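Local coordinates for protein CRISPR-associated endoribonuclease Cas2 (PDB 4QR2) that probably acts as a magnesium-dependent nuclease in CRISPR adaptive immunity, working as a homodimer that joins with a Cas1 homodimer, at residues A[3-8]-A[39-44]. Sequence-based numbering, arbitrary orientation.
Sequences VLVTYD and FECSVT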
# COMPACT_ATOMS: atom_id res chain seq x y z
N VAL A 3 -7.33 -3.77 -9.30
CA VAL A 3 -6.56 -2.57 -9.05
C VAL A 3 -6.29 -2.49 -7.56
O VAL A 3 -7.23 -2.48 -6.74
CB VAL A 3 -7.33 -1.31 -9.42
CG1 VAL A 3 -6.54 -0.06 -9.02
CG2 VAL A 3 -7.66 -1.29 -10.95
N LEU A 4 -5.02 -2.45 -7.23
CA LEU A 4 -4.61 -2.14 -5.84
C LEU A 4 -4.52 -0.65 -5.59
O LEU A 4 -3.80 0.08 -6.29
CB LEU A 4 -3.25 -2.78 -5.56
CG LEU A 4 -2.74 -2.71 -4.15
CD1 LEU A 4 -3.56 -3.60 -3.28
CD2 LEU A 4 -1.27 -3.05 -4.03
N VAL A 5 -5.23 -0.18 -4.58
CA VAL A 5 -5.27 1.22 -4.26
C VAL A 5 -4.50 1.42 -2.95
O VAL A 5 -4.89 0.84 -1.91
CB VAL A 5 -6.73 1.72 -4.04
CG1 VAL A 5 -6.78 3.22 -3.75
CG2 VAL A 5 -7.62 1.48 -5.26
N THR A 6 -3.48 2.30 -2.97
CA THR A 6 -2.78 2.66 -1.80
C THR A 6 -2.89 4.16 -1.53
O THR A 6 -2.56 5.00 -2.35
CB THR A 6 -1.29 2.12 -1.83
OG1 THR A 6 -0.58 2.83 -2.87
CG2 THR A 6 -1.17 0.65 -2.18
N TYR A 7 -3.45 4.48 -0.35
CA TYR A 7 -3.75 5.83 0.03
C TYR A 7 -2.85 6.28 1.15
O TYR A 7 -2.80 5.67 2.21
CB TYR A 7 -5.24 5.96 0.49
CG TYR A 7 -5.69 7.38 0.85
CD1 TYR A 7 -5.21 8.48 0.20
CD2 TYR A 7 -6.62 7.57 1.84
CE1 TYR A 7 -5.68 9.73 0.46
CE2 TYR A 7 -7.09 8.81 2.15
CZ TYR A 7 -6.63 9.91 1.50
OH TYR A 7 -7.11 11.16 1.82
N ASP A 8 -2.08 7.35 0.90
CA ASP A 8 -1.19 7.95 1.89
C ASP A 8 -1.82 9.25 2.39
O ASP A 8 -1.95 10.23 1.65
CB ASP A 8 0.11 8.31 1.20
CG ASP A 8 1.24 8.75 2.15
OD1 ASP A 8 1.03 8.91 3.33
OD2 ASP A 8 2.40 8.95 1.63
N PHE A 39 -6.51 -1.10 -0.49
CA PHE A 39 -7.74 -1.69 -1.00
C PHE A 39 -7.48 -2.51 -2.25
O PHE A 39 -6.81 -2.08 -3.17
CB PHE A 39 -8.84 -0.64 -1.25
CG PHE A 39 -8.98 0.35 -0.16
CD1 PHE A 39 -8.11 1.44 -0.05
CD2 PHE A 39 -9.91 0.16 0.82
CE1 PHE A 39 -8.22 2.32 1.04
CE2 PHE A 39 -10.03 1.02 1.88
CZ PHE A 39 -9.16 2.10 2.02
N GLU A 40 -8.04 -3.72 -2.28
CA GLU A 40 -7.97 -4.55 -3.44
C GLU A 40 -9.28 -4.49 -4.18
O GLU A 40 -10.30 -5.01 -3.69
CB GLU A 40 -7.61 -5.98 -3.02
CG GLU A 40 -6.17 -6.17 -2.60
CD GLU A 40 -5.83 -7.55 -2.02
OE1 GLU A 40 -6.75 -8.49 -1.91
OE2 GLU A 40 -4.64 -7.69 -1.64
N CYS A 41 -9.31 -3.83 -5.33
CA CYS A 41 -10.59 -3.46 -5.96
C CYS A 41 -10.72 -4.18 -7.29
O CYS A 41 -9.76 -4.45 -7.97
CB CYS A 41 -10.73 -1.94 -6.19
SG CYS A 41 -10.79 -1.01 -4.68
N SER A 42 -11.90 -4.62 -7.62
CA SER A 42 -12.09 -5.26 -8.90
C SER A 42 -13.09 -4.36 -9.63
O SER A 42 -14.24 -4.13 -9.15
CB SER A 42 -12.65 -6.66 -8.73
OG SER A 42 -13.03 -7.20 -9.97
N VAL A 43 -12.64 -3.77 -10.73
CA VAL A 43 -13.42 -2.71 -11.39
C VAL A 43 -13.39 -2.84 -12.87
O VAL A 43 -12.39 -3.26 -13.43
CB VAL A 43 -12.94 -1.29 -11.01
CG1 VAL A 43 -13.31 -0.99 -9.55
CG2 VAL A 43 -11.49 -1.05 -11.31
N THR A 44 -14.47 -2.38 -13.49
CA THR A 44 -14.44 -2.20 -14.95
C THR A 44 -13.68 -0.94 -15.31
O THR A 44 -13.52 -0.05 -14.49
CB THR A 44 -15.84 -2.05 -15.54
OG1 THR A 44 -16.50 -0.94 -14.97
CG2 THR A 44 -16.72 -3.31 -15.28
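V3 and C41 pair through two backbone hydrogen bonds, V3 N to C41 O and C41 N to V3 O, each 2.9 Å. V5 and F39 do the same two residues along: V5 N reaches F39 O at 2.8 Å, and F39 N returns to V5 O. Between these two hydrogen-bonded pairs L4 and E40 form the non-hydrogen-bonded pair, where the CA of L4 adds a CA-H...O contact to F39 O. These antiparallel strands, 2-8 and 38-42, are the central two of the ferredoxin-like sheet, and strand 2-8 runs on to D8, the predicted magnesium ligand.

The face carrying V3, V5, F39 and C41 is apolar and turns to the helices. V5 CG2, anti to its carbonyl carbon, meets C41 SG at 4.1 Å, while V3 CG2 touches V43 CG2 (3.9 Å) just beyond the strand end. F48 of helix 45-58 packs on both V3 and V43, and F39 rests on C27 of helix 14-27.

On the other face L4, its CG anti to the backbone N (chi1 -173°), brings CD1 against E40 CG at 3.7 Å. Beyond that methylene the extended E40 chain carries its carboxylate to the second subunit, where OE2 makes a salt bridge with R67 of the second subunit and a hydrogen bond with Y69 of that subunit, on which L4 also packs.

One strand pair thus serves two chemistries, a hydrophobic core beneath the helices and a mixed apolar and charged dimer interface.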